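Local coordinates for formate-dependent phosphoribosylglycinamide formyltransferase (Mycobacterium tuberculosis H37Rv, PDB 6KHR), which is a protein of the ATP-grasp superfamily that assembles as two chains, at residues Leu169-Val174 / Pro212-Glu217; Trp260-Leu265 / Ile343-Ala348. One frame throughout, in Å; residues are numbered along the deposited sequence.

Contact 1: residues Leu169-Val174 / Pro212-Glu217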
loop_
_atom_site.group_PDB
_atom_site.type_symbol
_atom_site.label_atom_id
_atom_site.label_comp_id
_atom_site.label_asym_id
_atom_site.label_seq_id
_atom_site.Cartn_x
_atom_site.Cartn_y
_atom_site.Cartn_z
ATOM N N LEU A 169 36.263 -6.482 21.560
ATOM C CA LEU A 169 35.163 -7.422 21.878
ATOM C C LEU A 169 33.882 -6.618 22.043
ATOM O O LEU A 169 33.940 -5.408 22.172
ATOM C CB LEU A 169 35.484 -8.162 23.165
ATOM C CG LEU A 169 36.177 -9.495 22.966
ATOM C CD1 LEU A 169 36.381 -10.196 24.290
ATOM C CD2 LEU A 169 35.368 -10.361 22.042
ATOM N N LEU A 170 32.758 -7.299 22.051
ATOM C CA LEU A 170 31.468 -6.597 22.096
ATOM C C LEU A 170 30.698 -7.156 23.271
ATOM O O LEU A 170 29.756 -7.878 23.047
ATOM C CB LEU A 170 30.749 -6.955 20.800
ATOM C CG LEU A 170 30.243 -5.779 19.991
ATOM C CD1 LEU A 170 29.303 -4.935 20.831
ATOM C CD2 LEU A 170 31.414 -4.963 19.486
ATOM N N VAL A 171 31.104 -6.820 24.481
ATOM C CA VAL A 171 30.398 -7.410 25.642
ATOM C C VAL A 171 29.005 -6.811 25.720
ATOM O O VAL A 171 28.878 -5.623 25.776
ATOM C CB VAL A 171 31.168 -7.250 26.951
ATOM C CG1 VAL A 171 31.098 -5.824 27.432
ATOM C CG2 VAL A 171 30.585 -8.178 27.992
ATOM N N SER A 172 28.018 -7.679 25.752
ATOM C CA SER A 172 26.619 -7.332 25.757
ATOM C C SER A 172 25.914 -8.191 26.792
ATOM O O SER A 172 26.270 -9.366 26.974
ATOM C CB SER A 172 25.988 -7.558 24.375
ATOM O OG SER A 172 24.580 -7.596 24.465
ATOM N N PRO A 173 24.941 -7.634 27.505
ATOM C CA PRO A 173 24.097 -8.471 28.362
ATOM C C PRO A 173 23.306 -9.449 27.505
ATOM O O PRO A 173 22.819 -9.097 26.433
ATOM C CB PRO A 173 23.189 -7.457 29.072
ATOM C CG PRO A 173 23.234 -6.216 28.196
ATOM C CD PRO A 173 24.588 -6.205 27.566
ATOM N N VAL A 174 23.198 -10.688 27.980
ATOM C CA VAL A 174 22.641 -11.776 27.168
ATOM C C VAL A 174 21.238 -11.477 26.653
ATOM O O VAL A 174 20.515 -10.656 27.219
ATOM C CB VAL A 174 22.619 -13.094 27.948
ATOM C CG1 VAL A 174 21.501 -13.078 28.982
ATOM C CG2 VAL A 174 22.457 -14.267 26.996
ATOM N N PRO A 212 23.522 -14.003 35.725
ATOM C CA PRO A 212 23.069 -14.531 34.428
ATOM C C PRO A 212 24.173 -14.486 33.380
ATOM O O PRO A 212 25.288 -14.019 33.615
ATOM C CB PRO A 212 21.908 -13.613 34.049
ATOM C CG PRO A 212 21.392 -13.117 35.349
ATOM C CD PRO A 212 22.602 -12.977 36.244
ATOM N N ARG A 213 23.829 -14.976 32.190
ATOM C CA ARG A 213 24.784 -15.072 31.098
ATOM C C ARG A 213 25.060 -13.703 30.486
ATOM O O ARG A 213 24.235 -12.789 30.546
ATOM C CB ARG A 213 24.276 -16.024 30.013
ATOM C CG ARG A 213 24.033 -17.448 30.469
ATOM C CD ARG A 213 24.463 -18.429 29.384
ATOM N NE ARG A 213 24.013 -19.785 29.678
ATOM C CZ ARG A 213 24.595 -20.898 29.229
ATOM N NH1 ARG A 213 25.679 -20.831 28.458
ATOM N NH2 ARG A 213 24.098 -22.084 29.561
ATOM N N VAL A 214 26.245 -13.569 29.895
ATOM C CA VAL A 214 26.654 -12.358 29.192
ATOM C C VAL A 214 27.331 -12.766 27.892
ATOM O O VAL A 214 28.224 -13.617 27.892
ATOM C CB VAL A 214 27.598 -11.492 30.041
ATOM C CG1 VAL A 214 28.537 -10.703 29.145
ATOM C CG2 VAL A 214 26.793 -10.564 30.922
ATOM N N CYS A 215 26.922 -12.150 26.791
ATOM C CA CYS A 215 27.362 -12.568 25.468
ATOM C C CYS A 215 28.552 -11.745 24.993
ATOM O O CYS A 215 28.507 -10.510 24.997
ATOM C CB CYS A 215 26.216 -12.439 24.473
ATOM S SG CYS A 215 26.724 -12.914 22.847
ATOM N N ALA A 216 29.600 -12.430 24.551
ATOM C CA ALA A 216 30.802 -11.783 24.046
ATOM C C ALA A 216 30.947 -12.070 22.558
ATOM O O ALA A 216 30.870 -13.228 22.140
ATOM C CB ALA A 216 32.043 -12.260 24.797
ATOM N N GLU A 217 31.167 -11.017 21.768
ATOM C CA GLU A 217 31.284 -11.120 20.319
ATOM C C GLU A 217 32.603 -10.521 19.858
ATOM O O GLU A 217 32.980 -9.427 20.290
ATOM C CB GLU A 217 30.129 -10.412 19.607
ATOM C CG GLU A 217 28.843 -11.216 19.544
ATOM C CD GLU A 217 27.862 -10.661 18.531
ATOM O OE1 GLU A 217 26.787 -10.164 18.936
ATOM O OE2 GLU A 217 28.173 -10.716 17.323
#

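Contact 2: residues Trp260-Leu265 / Ile343-Ala348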
loop_
_atom_site.group_PDB
_atom_site.type_symbol
_atom_site.label_atom_id
_atom_site.label_comp_id
_atom_site.label_asym_id
_atom_site.label_seq_id
_atom_site.Cartn_x
_atom_site.Cartn_y
_atom_site.Cartn_z
ATOM N N TRP A 260 17.325 0.857 1.547
ATOM C CA TRP A 260 17.336 1.006 0.100
ATOM C C TRP A 260 17.379 -0.395 -0.514
ATOM O O TRP A 260 17.847 -1.348 0.120
ATOM C CB TRP A 260 18.528 1.887 -0.372
ATOM C CG TRP A 260 19.901 1.341 0.027
ATOM C CD1 TRP A 260 20.660 0.435 -0.674
ATOM C CD2 TRP A 260 20.654 1.643 1.223
ATOM N NE1 TRP A 260 21.833 0.166 -0.001
ATOM C CE2 TRP A 260 21.858 0.881 1.166
ATOM C CE3 TRP A 260 20.432 2.466 2.340
ATOM C CZ2 TRP A 260 22.835 0.926 2.180
ATOM C CZ3 TRP A 260 21.421 2.514 3.359
ATOM C CH2 TRP A 260 22.601 1.754 3.257
ATOM N N GLN A 261 16.893 -0.497 -1.755
ATOM C CA GLN A 261 16.666 -1.764 -2.448
ATOM C C GLN A 261 16.756 -1.494 -3.942
ATOM O O GLN A 261 16.091 -0.568 -4.425
ATOM C CB GLN A 261 15.295 -2.353 -2.117
ATOM C CG GLN A 261 15.085 -3.744 -2.629
ATOM C CD GLN A 261 13.641 -4.224 -2.477
ATOM O OE1 GLN A 261 12.690 -3.490 -2.771
ATOM N NE2 GLN A 261 13.473 -5.464 -2.018
ATOM N N PRO A 262 17.548 -2.261 -4.695
ATOM C CA PRO A 262 18.382 -3.364 -4.226
ATOM C C PRO A 262 19.787 -2.943 -3.799
ATOM O O PRO A 262 20.335 -2.006 -4.353
ATOM C CB PRO A 262 18.460 -4.271 -5.457
ATOM C CG PRO A 262 18.380 -3.329 -6.637
ATOM C CD PRO A 262 17.667 -2.074 -6.152
ATOM N N GLN A 263 20.336 -3.633 -2.803
ATOM C CA GLN A 263 21.760 -3.578 -2.504
ATOM C C GLN A 263 22.502 -4.550 -3.415
ATOM O O GLN A 263 22.190 -5.745 -3.431
ATOM C CB GLN A 263 22.004 -3.939 -1.044
ATOM C CG GLN A 263 23.476 -4.193 -0.738
ATOM C CD GLN A 263 24.338 -2.970 -1.015
ATOM O OE1 GLN A 263 24.115 -1.888 -0.438
ATOM N NE2 GLN A 263 25.312 -3.121 -1.920
ATOM N N LYS A 264 23.482 -4.057 -4.173
ATOM C CA LYS A 264 24.237 -4.945 -5.054
ATOM C C LYS A 264 25.147 -5.871 -4.238
ATOM O O LYS A 264 25.764 -5.466 -3.249
ATOM C CB LYS A 264 25.064 -4.144 -6.068
ATOM C CG LYS A 264 26.225 -3.315 -5.469
ATOM C CD LYS A 264 27.561 -4.103 -5.360
ATOM C CE LYS A 264 28.272 -3.846 -4.018
ATOM N NZ LYS A 264 29.240 -4.903 -3.600
ATOM N N LEU A 265 25.221 -7.124 -4.663
ATOM C CA LEU A 265 26.137 -8.086 -4.091
ATOM C C LEU A 265 26.857 -8.805 -5.221
ATOM O O LEU A 265 26.328 -8.953 -6.329
ATOM C CB LEU A 265 25.402 -9.096 -3.202
ATOM C CG LEU A 265 24.609 -8.494 -2.044
ATOM C CD1 LEU A 265 23.870 -9.569 -1.295
ATOM C CD2 LEU A 265 25.561 -7.771 -1.113
ATOM N N ILE A 343 9.525 -2.982 -8.660
ATOM C CA ILE A 343 9.088 -1.887 -9.524
ATOM C C ILE A 343 10.296 -1.099 -10.031
ATOM O O ILE A 343 10.441 -0.844 -11.229
ATOM C CB ILE A 343 8.117 -0.966 -8.761
ATOM C CG1 ILE A 343 6.799 -1.672 -8.439
ATOM C CG2 ILE A 343 7.842 0.311 -9.561
ATOM C CD1 ILE A 343 5.915 -0.816 -7.503
ATOM N N SER A 344 11.184 -0.717 -9.122
ATOM C CA SER A 344 12.228 0.261 -9.386
ATOM C C SER A 344 13.093 0.377 -8.129
ATOM O O SER A 344 12.629 0.054 -7.032
ATOM C CB SER A 344 11.627 1.623 -9.759
ATOM O OG SER A 344 12.300 2.689 -9.121
ATOM N N PRO A 345 14.349 0.810 -8.262
ATOM C CA PRO A 345 15.146 1.097 -7.057
ATOM C C PRO A 345 14.426 2.093 -6.153
ATOM O O PRO A 345 13.631 2.923 -6.614
ATOM C CB PRO A 345 16.455 1.677 -7.615
ATOM C CG PRO A 345 16.548 1.138 -9.068
ATOM C CD PRO A 345 15.089 1.043 -9.523
ATOM N N GLY A 346 14.693 2.009 -4.844
ATOM C CA GLY A 346 14.045 2.906 -3.908
ATOM C C GLY A 346 14.853 3.063 -2.640
ATOM O O GLY A 346 15.822 2.347 -2.412
ATOM N N ALA A 347 14.443 4.022 -1.813
ATOM C CA ALA A 347 15.034 4.172 -0.489
ATOM C C ALA A 347 13.975 4.653 0.479
ATOM O O ALA A 347 12.946 5.206 0.089
ATOM C CB ALA A 347 16.215 5.155 -0.470
ATOM N N ALA A 348 14.243 4.449 1.757
ATOM C CA ALA A 348 13.300 4.873 2.771
ATOM C C ALA A 348 14.054 5.403 3.976
ATOM O O ALA A 348 15.215 5.071 4.221
ATOM C CB ALA A 348 12.365 3.730 3.189
#

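Contact 1: residues Leu169-Val174 / Pro212-Glu217
Val171 CG2 and Val214 CG1 both stand anti to their backbone nitrogens, the latter with chi1 at 151°, and these torsions bring the two methyls tip to tip as the side chains cross obliquely. They meet at 3.4 Å (Val171 CG2 to Val214 CG1) in a small antiparallel sheet of the ATP-grasp domain, in which 214-217 is the central strand and 172-173 an outer one. The backbone grip is centred on the hydrogen-bonded pair Ser172-Cys215. Ser172 N reaches Cys215 O at 3.0 Å with an angle of 155° at the hydrogen, and Cys215 N returns to Ser172 O at 2.9 Å; each donor lies nearly along the axis of the carbonyl it meets. Beyond this pair the pairing loosens at both ends: Leu170 N to Glu217 O (2.8 Å) is bent and weak, and Val174 N to Arg213 O is weak at 3.5 Å. Side-chain stems also meet at these ends. Leu170 CB lies 3.7 Å from Glu217 CB, and the Val174 methyl CG2, anti to its own nitrogen, comes to 3.9 Å from Arg213 CB. Outside the two segments, Val161 and Leu158 of helix 155-165 pack on Leu169 and Val171, while strand 149-152 pairs with the other edge of 214-217 through Val152 and Trp150. Ser172 turns its hydroxyl along its own strand: OG, anti to the backbone N (chi1 163°), donates to Pro173 O at 3.0 Å from above the carbonyl plane.

Contact 2: residues Trp260-Leu265 / Ile343-Ala348
Trp260, Gln261 and Gly346 lose the most surface in this contact, and the two hydrogen bonds between the segments both belong to the last two of them. Gln261 N donates a hydrogen bond to Gly346 O at 3.1 Å, approaching from above the carbonyl plane, and Gly346 N answers to Gln261 O at 3.0 Å, nearly along the C=O axis. In the adjacent pair, Trp260 faces Ala347 without backbone hydrogen bonds between them; the CA of Trp260 makes a CA-H...O contact with Gly346 O and its CB lies 4.0 Å from Ala347 CB. The indole itself leads away from residues 343-348. CG occupies the crowded position between the backbone N and the carbonyl carbon (chi1 59°), and the ring's rotation is fixed from its edge: NE1 donates to Gln263 OE1 at 3.1 Å, with the acceptor in the ring plane. The Gln263 amide is itself held through its NE2, which donates to Lys264 O at 2.7 Å, on a lone pair of that carbonyl. Arg403 of helix 399-413 adds a cation-pi interaction to the indole. The Gln261 side chain, on the other face of the sheet from Trp260, is satisfied by Ser320, Gln321 and the carbonyl of Ala245. A cis peptide bond precedes Pro262, whose CD packs 4.2 Å from Pro345 CB as the strands part. The result is an antiparallel bridge between neighbouring inner strands, 256-261 and 346-351, of the large antiparallel sheet, which later takes in strands 390-395 and 380-384.

In the fold
From the N terminus the chain first builds a parallel sheet with its helices; strand 149-152 and helix 155-165 follow. Contact 1 closes a loop of 37 residues, partly unmodelled, with neither helix nor strand in its modelled part, and completes a three-stranded sheet near the surface. The chain next lays down strands 224-235, 238-252 and 256-261, and contact 2 opens as the last of these ends. Its loop of 77 residues carries helix 267-284, strands 288-297 and 300-307 and two shorter helices; contact 2 then joins 256-261 to 346-351, which in turn pairs with 390-395. The two contacts follow in series, neither nested nor crossed, with centres about 33 Å apart.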